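Local coordinates for macrolide export ATP-binding/permease protein MacB (Actinobacillus actinomycetemcomitans, PDB 3FTJ) that probably exports macrolide antibiotics as the ATP-driven inner-membrane transporter of the tripartite MacAB-TdeA efflux system, and is represented here by its periplasmic region, at residues Q46-S51 with T187-S192; P54-S59 with T162-I167; F82-L87 with T177-D182; S192-L197 with G202-F207. All coordinates share one frame; numbering follows the deposited sequence.

The four contacts join helices of the periplasmic region to strands of one branched sheet or to the turns leading into them. Contacts 1 and 4 follow one another along helix 186-201, share Ser192 and have centres about 12 Å apart. Contact 3, about 13 Å from contact 1, lies on strand 175-180, which pairs with the start of strand 49-64: Gln50 N and Lys179 O are 2.7 Å apart. Contact 3 also meets contact 4, where Val178 packs on Leu193. Contact 2 is the remote one, its centre about 26 Å from contact 1, yet strand 49-64 serves both and links the two parts of the molecule. Along the chain, contacts 2 and 3 are both nested inside contact 1.

Contact 1: Q46-S51 with T187-S192; sequences QSYIQS and TVAEKS
Tyr48 reaches from the turn before strand 49-64 to helix 186-201, where it meets Ala189 and Ser192. Gln46 to Ile49 form a type I beta turn, and from Tyr48 CB the side chain heads for the helix. With chi1 at 54°, CG sits between the backbone N and the carbonyl carbon, which folds the ring back over its own turn: CB of Gln46 lies 3.5 Å above one face of the Tyr48 ring, toward the rim. On one side of the ring Tyr48 CD2 touches the methyl of Ala189 (CB, 4.2 Å), and Tyr48 CE2 passes 4.0 Å from the Ala189 carbonyl O. Further out the partner changes to Ser192, whose CB is 4.0 Å from Tyr48 CE1, 3.6 Å from Tyr48 CZ and 3.3 Å from the hydroxyl OH at the tip. That approach is oblique to the ring. Ser192 presents carbon here while its hydroxyl is used elsewhere: Ser192 OG donates to Val188 O one turn earlier at 3.0 Å, from above the carbonyl plane. Val188 O also accepts the Ser192 backbone N, so two donors grip it. The phenol thus lies against the helix by van der Waals contact. Tyr48 and Gln50 also bond to Ser181 and Lys179 through the backbone. The turn leads into strand 49-64 of a mixed alpha/beta fold, with helix 186-201 packed on its sheet.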
loop_
_atom_site.group_PDB
_atom_site.type_symbol
_atom_site.label_atom_id
_atom_site.label_comp_id
_atom_site.label_asym_id
_atom_site.label_seq_id
_atom_site.Cartn_x
_atom_site.Cartn_y
_atom_site.Cartn_z
ATOM N N GLN A 46 -13.268 -9.511 -9.687
ATOM C CA GLN A 46 -14.482 -9.880 -8.967
ATOM C C GLN A 46 -15.473 -8.732 -9.059
ATOM O O GLN A 46 -15.089 -7.563 -9.029
ATOM C CB GLN A 46 -14.186 -10.217 -7.502
ATOM C CG GLN A 46 -13.170 -11.326 -7.331
ATOM C CD GLN A 46 -13.329 -12.420 -8.371
ATOM O OE1 GLN A 46 -12.413 -12.688 -9.151
ATOM N NE2 GLN A 46 -14.495 -13.052 -8.392
ATOM N N SER A 47 -16.752 -9.065 -9.164
ATOM C CA SER A 47 -17.772 -8.057 -9.416
ATOM C C SER A 47 -18.003 -7.197 -8.188
ATOM O O SER A 47 -18.437 -6.053 -8.294
ATOM C CB SER A 47 -19.081 -8.720 -9.855
ATOM O OG SER A 47 -19.497 -9.693 -8.908
ATOM N N TYR A 48 -17.713 -7.755 -7.019
ATOM C CA TYR A 48 -17.924 -7.034 -5.769
ATOM C C TYR A 48 -16.725 -6.177 -5.371
ATOM O O TYR A 48 -16.715 -5.578 -4.299
ATOM C CB TYR A 48 -18.262 -8.012 -4.639
ATOM C CG TYR A 48 -17.259 -9.130 -4.470
ATOM C CD1 TYR A 48 -17.358 -10.296 -5.214
ATOM C CD2 TYR A 48 -16.220 -9.023 -3.561
ATOM C CE1 TYR A 48 -16.445 -11.324 -5.062
ATOM C CE2 TYR A 48 -15.302 -10.042 -3.400
ATOM C CZ TYR A 48 -15.414 -11.187 -4.154
ATOM O OH TYR A 48 -14.500 -12.203 -3.992
ATOM N N ILE A 49 -15.716 -6.114 -6.235
ATOM C CA ILE A 49 -14.495 -5.377 -5.922
ATOM C C ILE A 49 -14.330 -4.150 -6.823
ATOM O O ILE A 49 -14.361 -4.257 -8.046
ATOM C CB ILE A 49 -13.252 -6.294 -5.999
ATOM C CG1 ILE A 49 -13.230 -7.244 -4.802
ATOM C CG2 ILE A 49 -11.969 -5.465 -6.022
ATOM C CD1 ILE A 49 -12.205 -8.358 -4.910
ATOM N N GLN A 50 -14.162 -2.988 -6.204
ATOM C CA GLN A 50 -14.109 -1.719 -6.925
ATOM C C GLN A 50 -12.683 -1.315 -7.326
ATOM O O GLN A 50 -12.466 -0.731 -8.387
ATOM C CB GLN A 50 -14.755 -0.616 -6.082
ATOM C CG GLN A 50 -14.685 0.761 -6.708
ATOM C CD GLN A 50 -15.463 1.805 -5.922
ATOM O OE1 GLN A 50 -15.428 2.995 -6.244
ATOM N NE2 GLN A 50 -16.173 1.364 -4.887
ATOM N N SER A 51 -11.713 -1.616 -6.471
ATOM C CA SER A 51 -10.315 -1.372 -6.809
ATOM C C SER A 51 -9.384 -2.242 -5.978
ATOM O O SER A 51 -9.728 -2.676 -4.880
ATOM C CB SER A 51 -9.952 0.102 -6.623
ATOM O OG SER A 51 -9.818 0.426 -5.249
ATOM N N THR A 187 -19.430 -8.386 5.268
ATOM C CA THR A 187 -19.160 -9.720 5.783
ATOM C C THR A 187 -19.125 -10.764 4.666
ATOM O O THR A 187 -18.297 -11.677 4.678
ATOM C CB THR A 187 -20.208 -10.145 6.824
ATOM O OG1 THR A 187 -20.047 -9.368 8.024
ATOM C CG2 THR A 187 -20.044 -11.604 7.153
ATOM N N VAL A 188 -20.033 -10.630 3.705
ATOM C CA VAL A 188 -20.089 -11.556 2.576
ATOM C C VAL A 188 -18.872 -11.355 1.675
ATOM O O VAL A 188 -18.287 -12.317 1.184
ATOM C CB VAL A 188 -21.369 -11.359 1.739
ATOM C CG1 VAL A 188 -21.275 -12.141 0.440
ATOM C CG2 VAL A 188 -22.607 -11.765 2.541
ATOM N N ALA A 189 -18.493 -10.097 1.471
ATOM C CA ALA A 189 -17.337 -9.771 0.642
ATOM C C ALA A 189 -16.056 -10.351 1.233
ATOM O O ALA A 189 -15.223 -10.905 0.511
ATOM C CB ALA A 189 -17.213 -8.272 0.469
ATOM N N GLU A 190 -15.897 -10.229 2.548
ATOM C CA GLU A 190 -14.727 -10.801 3.202
ATOM C C GLU A 190 -14.678 -12.295 2.934
ATOM O O GLU A 190 -13.633 -12.830 2.573
ATOM C CB GLU A 190 -14.729 -10.532 4.710
ATOM C CG GLU A 190 -13.618 -11.265 5.452
ATOM C CD GLU A 190 -13.414 -10.759 6.872
ATOM O OE1 GLU A 190 -13.871 -9.634 7.179
ATOM O OE2 GLU A 190 -12.796 -11.489 7.678
ATOM N N LYS A 191 -15.818 -12.963 3.091
ATOM C CA LYS A 191 -15.881 -14.411 2.928
ATOM C C LYS A 191 -15.528 -14.860 1.515
ATOM O O LYS A 191 -14.777 -15.815 1.341
ATOM C CB LYS A 191 -17.267 -14.945 3.303
ATOM C CG LYS A 191 -17.561 -14.911 4.795
ATOM C CD LYS A 191 -18.952 -15.455 5.099
ATOM C CE LYS A 191 -19.102 -16.907 4.639
ATOM N NZ LYS A 191 -20.497 -17.427 4.834
ATOM N N SER A 192 -16.092 -14.194 0.511
ATOM C CA SER A 192 -15.794 -14.532 -0.881
ATOM C C SER A 192 -14.307 -14.327 -1.158
ATOM O O SER A 192 -13.653 -15.147 -1.800
ATOM C CB SER A 192 -16.601 -13.650 -1.834
ATOM O OG SER A 192 -17.969 -13.604 -1.470
#

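Contact 2: P54-S59 with T162-I167; sequences PNTSSS and TVLNKI
Thr56 brings strand 49-64 against Val163 and Leu164 of helix 160-168. Walking along the strand, Pro54 comes first and turns to other neighbours, Ile37 of helix 37-44 and Ile173. Asn55 bonds to Gly174 through the backbone and lays its side chain on Tyr75 and Ile77 of strand 67-77. Thr56 then points at the helix. Its OG1 lies opposite the backbone N (chi1 -175°), which leaves the methyl CG2 between N and the carbonyl carbon; this methyl makes the contact. Thr56 CG2 is 3.9 Å from Val163 CG1 and 4.2 Å from Leu164 CD2, and the Thr56 and Val163 side chains run past each other in opposite senses. The arrangement is a helix lying on a sheet: strand 155-159, which leads into helix 160-168, is parallel to strand 67-77, the antiparallel partner of this strand. Ser57, next along, points away from the helix, and its side chain touches Tyr75. Ser58 faces the helix again, as strand alternation requires, but more loosely, its side chain coming no nearer than 4.6 Å. Ile167, in a wider pi-type turn of the helix, rests on Arg133 and Phe135 of strand 133-141.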
loop_
_atom_site.group_PDB
_atom_site.type_symbol
_atom_site.label_atom_id
_atom_site.label_comp_id
_atom_site.label_asym_id
_atom_site.label_seq_id
_atom_site.Cartn_x
_atom_site.Cartn_y
_atom_site.Cartn_z
ATOM N N PRO A 54 -1.908 -3.238 -4.876
ATOM C CA PRO A 54 -0.783 -4.049 -4.396
ATOM C C PRO A 54 0.159 -3.175 -3.573
ATOM O O PRO A 54 0.211 -1.974 -3.805
ATOM C CB PRO A 54 -0.090 -4.497 -5.689
ATOM C CG PRO A 54 -1.092 -4.231 -6.792
ATOM C CD PRO A 54 -1.888 -3.060 -6.338
ATOM N N ASN A 55 0.880 -3.754 -2.622
ATOM C CA ASN A 55 1.802 -2.971 -1.796
ATOM C C ASN A 55 3.023 -3.784 -1.402
ATOM O O ASN A 55 2.914 -4.789 -0.704
ATOM C CB ASN A 55 1.093 -2.439 -0.537
ATOM C CG ASN A 55 1.981 -1.522 0.313
ATOM O OD1 ASN A 55 3.177 -1.773 0.506
ATOM N ND2 ASN A 55 1.383 -0.456 0.839
ATOM N N THR A 56 4.185 -3.355 -1.876
ATOM C CA THR A 56 5.448 -3.880 -1.389
ATOM C C THR A 56 6.295 -2.677 -0.999
ATOM O O THR A 56 6.002 -1.556 -1.399
ATOM C CB THR A 56 6.167 -4.677 -2.468
ATOM O OG1 THR A 56 7.352 -5.263 -1.918
ATOM C CG2 THR A 56 6.544 -3.767 -3.620
ATOM N N SER A 57 7.326 -2.886 -0.198
ATOM C CA SER A 57 8.221 -1.783 0.116
ATOM C C SER A 57 9.605 -2.268 0.492
ATOM O O SER A 57 9.835 -3.471 0.680
ATOM C CB SER A 57 7.665 -0.906 1.240
ATOM O OG SER A 57 7.600 -1.615 2.462
ATOM N N SER A 58 10.512 -1.301 0.602
ATOM C CA SER A 58 11.902 -1.528 0.949
ATOM C C SER A 58 12.369 -0.284 1.681
ATOM O O SER A 58 11.860 0.807 1.448
ATOM C CB SER A 58 12.733 -1.728 -0.318
ATOM O OG SER A 58 14.039 -2.205 -0.024
ATOM N N SER A 59 13.324 -0.452 2.580
ATOM C CA SER A 59 13.858 0.654 3.362
ATOM C C SER A 59 15.342 0.746 3.061
ATOM O O SER A 59 16.072 -0.229 3.223
ATOM C CB SER A 59 13.630 0.383 4.844
ATOM O OG SER A 59 14.206 1.392 5.640
ATOM N N THR A 162 7.239 -0.662 -11.070
ATOM C CA THR A 162 8.590 -0.099 -11.037
ATOM C C THR A 162 9.432 -0.680 -9.910
ATOM O O THR A 162 10.594 -1.030 -10.103
ATOM C CB THR A 162 8.535 1.416 -10.844
ATOM O OG1 THR A 162 7.599 1.971 -11.774
ATOM C CG2 THR A 162 9.908 2.038 -11.076
ATOM N N VAL A 163 8.836 -0.790 -8.731
ATOM C CA VAL A 163 9.558 -1.272 -7.563
ATOM C C VAL A 163 9.881 -2.761 -7.685
ATOM O O VAL A 163 10.986 -3.192 -7.373
ATOM C CB VAL A 163 8.782 -0.964 -6.271
ATOM C CG1 VAL A 163 9.428 -1.633 -5.080
ATOM C CG2 VAL A 163 8.741 0.521 -6.067
ATOM N N LEU A 164 8.920 -3.536 -8.169
ATOM C CA LEU A 164 9.120 -4.961 -8.357
ATOM C C LEU A 164 10.135 -5.196 -9.470
ATOM O O LEU A 164 11.057 -5.980 -9.317
ATOM C CB LEU A 164 7.794 -5.652 -8.709
ATOM C CG LEU A 164 6.759 -5.790 -7.588
ATOM C CD1 LEU A 164 5.426 -6.236 -8.149
ATOM C CD2 LEU A 164 7.252 -6.762 -6.507
ATOM N N ASN A 165 9.949 -4.522 -10.598
ATOM C CA ASN A 165 10.783 -4.769 -11.770
ATOM C C ASN A 165 12.231 -4.313 -11.564
ATOM O O ASN A 165 13.160 -4.969 -12.018
ATOM C CB ASN A 165 10.178 -4.108 -13.019
ATOM C CG ASN A 165 8.916 -4.820 -13.522
ATOM O OD1 ASN A 165 8.731 -6.018 -13.303
ATOM N ND2 ASN A 165 8.050 -4.077 -14.215
ATOM N N LYS A 166 12.417 -3.205 -10.855
ATOM C CA LYS A 166 13.726 -2.557 -10.780
ATOM C C LYS A 166 14.402 -2.617 -9.410
ATOM O O LYS A 166 15.622 -2.486 -9.314
ATOM C CB LYS A 166 13.620 -1.100 -11.250
ATOM C CG LYS A 166 13.248 -0.956 -12.730
ATOM C CD LYS A 166 12.839 0.474 -13.066
ATOM C CE LYS A 166 12.744 0.702 -14.577
ATOM N NZ LYS A 166 11.470 0.190 -15.152
ATOM N N ILE A 167 13.625 -2.806 -8.352
ATOM C CA ILE A 167 14.190 -2.783 -7.003
ATOM C C ILE A 167 14.243 -4.162 -6.343
ATOM O O ILE A 167 15.321 -4.708 -6.106
ATOM C CB ILE A 167 13.406 -1.835 -6.063
ATOM C CG1 ILE A 167 13.221 -0.451 -6.699
ATOM C CG2 ILE A 167 14.115 -1.712 -4.732
ATOM C CD1 ILE A 167 14.494 0.338 -6.830
#

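Contact 3: F82-L87 with T177-D182; sequences FDVEGL and TVKISD
Val84, in the last turn of helix 81-85, faces Thr177 and Lys179 on strand 175-180, and the backbones come nearest at Val84 and Lys179, whose CA atoms are 7.3 Å apart. The helix ends just after this point in a Schellman motif. Gly86 takes a positive phi of 68°, Leu87 N bonds back to Phe82 O at 2.9 Å, and Gly86 N reaches Asp83 O at 3.2 Å. The two branches of Val84 divide the strand between them. Val84 CG1, opposite the backbone N at chi1 176°, meets Thr177 CG2 at 3.7 Å, the two side chains passing in opposite senses; Val84 CG2 lies 4.3 Å from Lys179 CG. Only the carbon base of the lysine takes part. Its chain leads away, and Lys179 NZ makes a 2.9 Å salt bridge to Asp182 OD2, nearly in line with the C-O bond. Gln50 NE2 donates to the same oxygen. The polar ends of Glu85 and Thr177 also look elsewhere, to Gln144 and to the Thr17 hydroxyl. Val84 further touches Thr15 of strand 15-20 and Ser51 of strand 49-64, the two antiparallel neighbours of strand 175-180. Helix 81-85 thus touches one face of this sheet, chiefly through Val84, while Val178 and Ile180, facing the other way, pack on Leu193 and Ala189 of helix 186-201.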
loop_
_atom_site.group_PDB
_atom_site.type_symbol
_atom_site.label_atom_id
_atom_site.label_comp_id
_atom_site.label_asym_id
_atom_site.label_seq_id
_atom_site.Cartn_x
_atom_site.Cartn_y
_atom_site.Cartn_z
ATOM N N PHE A 82 -3.443 6.225 -3.138
ATOM C CA PHE A 82 -3.604 7.503 -2.451
ATOM C C PHE A 82 -5.050 7.765 -2.054
ATOM O O PHE A 82 -5.323 8.274 -0.966
ATOM C CB PHE A 82 -3.052 8.640 -3.307
ATOM C CG PHE A 82 -1.642 8.409 -3.755
ATOM C CD1 PHE A 82 -0.587 8.621 -2.888
ATOM C CD2 PHE A 82 -1.378 7.950 -5.032
ATOM C CE1 PHE A 82 0.720 8.403 -3.295
ATOM C CE2 PHE A 82 -0.078 7.730 -5.441
ATOM C CZ PHE A 82 0.971 7.953 -4.566
ATOM N N ASP A 83 -5.972 7.400 -2.935
ATOM C CA ASP A 83 -7.390 7.572 -2.664
ATOM C C ASP A 83 -7.859 6.714 -1.487
ATOM O O ASP A 83 -8.513 7.204 -0.569
ATOM C CB ASP A 83 -8.212 7.246 -3.916
ATOM C CG ASP A 83 -9.711 7.398 -3.685
ATOM O OD1 ASP A 83 -10.112 8.365 -2.993
ATOM O OD2 ASP A 83 -10.479 6.550 -4.195
ATOM N N VAL A 84 -7.514 5.433 -1.516
ATOM C CA VAL A 84 -7.992 4.495 -0.507
ATOM C C VAL A 84 -7.356 4.740 0.859
ATOM O O VAL A 84 -7.937 4.419 1.894
ATOM C CB VAL A 84 -7.753 3.039 -0.948
ATOM C CG1 VAL A 84 -8.162 2.075 0.148
ATOM C CG2 VAL A 84 -8.521 2.752 -2.226
ATOM N N GLU A 85 -6.165 5.325 0.864
ATOM C CA GLU A 85 -5.482 5.599 2.126
ATOM C C GLU A 85 -5.795 7.000 2.637
ATOM O O GLU A 85 -5.380 7.380 3.732
ATOM C CB GLU A 85 -3.973 5.416 1.970
ATOM C CG GLU A 85 -3.551 3.977 1.748
ATOM C CD GLU A 85 -3.570 3.168 3.026
ATOM O OE1 GLU A 85 -3.595 1.926 2.931
ATOM O OE2 GLU A 85 -3.562 3.771 4.125
ATOM N N GLY A 86 -6.517 7.768 1.830
ATOM C CA GLY A 86 -6.871 9.132 2.183
ATOM C C GLY A 86 -5.707 10.103 2.227
ATOM O O GLY A 86 -5.641 10.964 3.107
ATOM N N LEU A 87 -4.778 9.972 1.284
ATOM C CA LEU A 87 -3.668 10.907 1.193
ATOM C C LEU A 87 -4.039 11.943 0.145
ATOM O O LEU A 87 -4.282 11.592 -1.008
ATOM C CB LEU A 87 -2.366 10.192 0.805
ATOM C CG LEU A 87 -1.677 9.312 1.855
ATOM C CD1 LEU A 87 -2.644 8.291 2.383
ATOM C CD2 LEU A 87 -0.457 8.612 1.291
ATOM N N THR A 177 -4.635 -4.038 -0.757
ATOM C CA THR A 177 -5.830 -3.390 -0.240
ATOM C C THR A 177 -6.906 -3.363 -1.320
ATOM O O THR A 177 -6.650 -2.938 -2.447
ATOM C CB THR A 177 -5.547 -1.970 0.266
ATOM O OG1 THR A 177 -4.537 -2.019 1.285
ATOM C CG2 THR A 177 -6.815 -1.352 0.842
ATOM N N VAL A 178 -8.101 -3.838 -0.972
ATOM C CA VAL A 178 -9.224 -3.863 -1.899
ATOM C C VAL A 178 -10.285 -2.871 -1.437
ATOM O O VAL A 178 -10.512 -2.704 -0.238
ATOM C CB VAL A 178 -9.864 -5.277 -2.023
ATOM C CG1 VAL A 178 -8.815 -6.335 -2.351
ATOM C CG2 VAL A 178 -10.598 -5.647 -0.760
ATOM N N LYS A 179 -10.916 -2.199 -2.393
ATOM C CA LYS A 179 -12.055 -1.346 -2.095
ATOM C C LYS A 179 -13.287 -2.139 -2.472
ATOM O O LYS A 179 -13.427 -2.579 -3.616
ATOM C CB LYS A 179 -11.995 -0.055 -2.907
ATOM C CG LYS A 179 -12.549 1.176 -2.195
ATOM C CD LYS A 179 -14.065 1.141 -2.065
ATOM C CE LYS A 179 -14.597 2.495 -1.598
ATOM N NZ LYS A 179 -16.087 2.545 -1.511
ATOM N N ILE A 180 -14.164 -2.336 -1.494
ATOM C CA ILE A 180 -15.371 -3.136 -1.668
ATOM C C ILE A 180 -16.471 -2.326 -2.362
ATOM O O ILE A 180 -16.614 -1.125 -2.119
ATOM C CB ILE A 180 -15.863 -3.654 -0.296
ATOM C CG1 ILE A 180 -14.977 -4.801 0.181
ATOM C CG2 ILE A 180 -17.286 -4.128 -0.364
ATOM C CD1 ILE A 180 -14.879 -5.936 -0.811
ATOM N N SER A 181 -17.221 -2.979 -3.247
ATOM C CA SER A 181 -18.376 -2.349 -3.883
ATOM C C SER A 181 -19.268 -1.717 -2.820
ATOM O O SER A 181 -19.516 -2.308 -1.767
ATOM C CB SER A 181 -19.183 -3.365 -4.705
ATOM O OG SER A 181 -18.424 -3.881 -5.790
ATOM N N ASP A 182 -19.743 -0.510 -3.102
ATOM C CA ASP A 182 -20.571 0.227 -2.158
ATOM C C ASP A 182 -21.824 -0.558 -1.754
ATOM O O ASP A 182 -22.282 -0.466 -0.616
ATOM C CB ASP A 182 -20.966 1.588 -2.750
ATOM C CG ASP A 182 -19.772 2.359 -3.307
ATOM O OD1 ASP A 182 -19.989 3.269 -4.140
ATOM O OD2 ASP A 182 -18.620 2.058 -2.916
#

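Contact 4: S192-L197 with G202-F207; sequences SLTELL and GKKDFF
This is a mainly apolar contact between Leu197 and Thr194 of helix 186-201 and Phe206, at the start of strand 206-209, where the chain turns back beside the helix it has just left. Strands 175-180 and 206-209 flank strand 15-20, antiparallel to both, so the helix is the connection of a split beta-alpha-beta unit. The turn starts at Gly202, with a positive phi of 83°. Phe206 carries its ring between backbone N and carbonyl carbon (chi1 57°) toward the helix. Leu197 CB lies over one ring face, 3.5 Å from Phe206 CZ, and Leu197 CD1 hangs over the same face near the rim. Lys204 CD comes to the opposite face, 3.8 Å above the plane of the Phe206 ring and offset toward the rim, so aliphatic carbon approaches both faces. Lys204 bends at chi2 (100°), and Lys204 CD also meets Thr194 CG2 at 4.0 Å. At the ring edge, Thr194 O is 3.5 Å from Phe206 CZ. Next door, Asp205 shares its two oxygens: Lys203 NZ pairs with Asp205 OD2 at 2.8 Å, on the anti side of the carboxylate, while OD1 bonds to His201 ND1 and lies in plane at the Phe206 edge. Oxygens at the edge and carbon over both faces suit an aromatic ring, whose rim is slightly positive.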
loop_
_atom_site.group_PDB
_atom_site.type_symbol
_atom_site.label_atom_id
_atom_site.label_comp_id
_atom_site.label_asym_id
_atom_site.label_seq_id
_atom_site.Cartn_x
_atom_site.Cartn_y
_atom_site.Cartn_z
ATOM N N SER A 192 -16.092 -14.194 0.511
ATOM C CA SER A 192 -15.794 -14.532 -0.881
ATOM C C SER A 192 -14.307 -14.327 -1.158
ATOM O O SER A 192 -13.653 -15.147 -1.800
ATOM C CB SER A 192 -16.601 -13.650 -1.834
ATOM O OG SER A 192 -17.969 -13.604 -1.470
ATOM N N LEU A 193 -13.791 -13.209 -0.666
ATOM C CA LEU A 193 -12.408 -12.826 -0.859
ATOM C C LEU A 193 -11.484 -13.861 -0.219
ATOM O O LEU A 193 -10.494 -14.282 -0.815
ATOM C CB LEU A 193 -12.201 -11.447 -0.238
ATOM C CG LEU A 193 -11.032 -10.591 -0.687
ATOM C CD1 LEU A 193 -11.201 -9.188 -0.119
ATOM C CD2 LEU A 193 -9.742 -11.216 -0.216
ATOM N N THR A 194 -11.824 -14.272 1.000
ATOM C CA THR A 194 -11.076 -15.304 1.714
ATOM C C THR A 194 -11.101 -16.626 0.969
ATOM O O THR A 194 -10.076 -17.281 0.809
ATOM C CB THR A 194 -11.644 -15.544 3.109
ATOM O OG1 THR A 194 -11.513 -14.351 3.888
ATOM C CG2 THR A 194 -10.902 -16.687 3.797
ATOM N N GLU A 195 -12.275 -17.034 0.514
ATOM C CA GLU A 195 -12.364 -18.300 -0.200
ATOM C C GLU A 195 -11.580 -18.284 -1.509
ATOM O O GLU A 195 -10.910 -19.257 -1.836
ATOM C CB GLU A 195 -13.823 -18.718 -0.405
ATOM C CG GLU A 195 -14.430 -19.284 0.863
ATOM C CD GLU A 195 -13.471 -20.235 1.583
ATOM O OE1 GLU A 195 -12.966 -21.179 0.934
ATOM O OE2 GLU A 195 -13.216 -20.037 2.796
ATOM N N LEU A 196 -11.645 -17.173 -2.241
ATOM C CA LEU A 196 -10.920 -17.064 -3.503
ATOM C C LEU A 196 -9.406 -17.172 -3.284
ATOM O O LEU A 196 -8.726 -17.951 -3.961
ATOM C CB LEU A 196 -11.270 -15.763 -4.227
ATOM C CG LEU A 196 -10.546 -15.445 -5.544
ATOM C CD1 LEU A 196 -10.742 -16.543 -6.582
ATOM C CD2 LEU A 196 -11.025 -14.105 -6.093
ATOM N N LEU A 197 -8.887 -16.408 -2.322
ATOM C CA LEU A 197 -7.452 -16.416 -2.032
ATOM C C LEU A 197 -6.946 -17.746 -1.489
ATOM O O LEU A 197 -5.825 -18.147 -1.799
ATOM C CB LEU A 197 -7.074 -15.285 -1.077
ATOM C CG LEU A 197 -6.943 -13.909 -1.716
ATOM C CD1 LEU A 197 -6.968 -12.850 -0.641
ATOM C CD2 LEU A 197 -5.657 -13.815 -2.536
ATOM N N GLY A 202 -3.964 -22.252 -2.224
ATOM C CA GLY A 202 -4.047 -23.642 -1.813
ATOM C C GLY A 202 -4.136 -23.820 -0.307
ATOM O O GLY A 202 -4.194 -24.950 0.179
ATOM N N LYS A 203 -4.153 -22.705 0.425
ATOM C CA LYS A 203 -4.184 -22.720 1.890
ATOM C C LYS A 203 -4.366 -21.307 2.453
ATOM O O LYS A 203 -4.092 -20.313 1.777
ATOM C CB LYS A 203 -2.890 -23.317 2.454
ATOM C CG LYS A 203 -1.654 -22.442 2.228
ATOM C CD LYS A 203 -0.419 -23.061 2.853
ATOM C CE LYS A 203 0.672 -22.021 3.107
ATOM N NZ LYS A 203 1.344 -21.528 1.860
ATOM N N LYS A 204 -4.810 -21.222 3.702
ATOM C CA LYS A 204 -4.998 -19.929 4.347
ATOM C C LYS A 204 -3.674 -19.464 4.945
ATOM O O LYS A 204 -3.346 -19.783 6.088
ATOM C CB LYS A 204 -6.089 -20.004 5.425
ATOM C CG LYS A 204 -6.327 -18.698 6.169
ATOM C CD LYS A 204 -7.531 -17.953 5.636
ATOM C CE LYS A 204 -7.721 -16.616 6.332
ATOM N NZ LYS A 204 -7.371 -16.702 7.769
ATOM N N ASP A 205 -2.912 -18.723 4.146
ATOM C CA ASP A 205 -1.610 -18.239 4.554
ATOM C C ASP A 205 -1.579 -16.720 4.485
ATOM O O ASP A 205 -0.555 -16.121 4.158
ATOM C CB ASP A 205 -0.520 -18.841 3.665
ATOM C CG ASP A 205 -0.710 -18.505 2.202
ATOM O OD1 ASP A 205 -1.573 -17.664 1.891
ATOM O OD2 ASP A 205 0.010 -19.080 1.361
ATOM N N PHE A 206 -2.715 -16.109 4.801
ATOM C CA PHE A 206 -2.881 -14.661 4.732
ATOM C C PHE A 206 -3.940 -14.315 5.749
ATOM O O PHE A 206 -4.638 -15.198 6.243
ATOM C CB PHE A 206 -3.384 -14.253 3.344
ATOM C CG PHE A 206 -4.676 -14.918 2.958
ATOM C CD1 PHE A 206 -5.897 -14.356 3.311
ATOM C CD2 PHE A 206 -4.671 -16.115 2.264
ATOM C CE1 PHE A 206 -7.097 -14.974 2.966
ATOM C CE2 PHE A 206 -5.859 -16.744 1.916
ATOM C CZ PHE A 206 -7.079 -16.172 2.271
ATOM N N PHE A 207 -4.074 -13.035 6.064
ATOM C CA PHE A 207 -5.158 -12.606 6.935
ATOM C C PHE A 207 -5.682 -11.264 6.460
ATOM O O PHE A 207 -4.991 -10.539 5.743
ATOM C CB PHE A 207 -4.719 -12.553 8.402
ATOM C CG PHE A 207 -3.581 -11.606 8.675
ATOM C CD1 PHE A 207 -3.813 -10.377 9.275
ATOM C CD2 PHE A 207 -2.276 -11.952 8.355
ATOM C CE1 PHE A 207 -2.768 -9.507 9.541
ATOM C CE2 PHE A 207 -1.222 -11.085 8.623
ATOM C CZ PHE A 207 -1.470 -9.864 9.215
#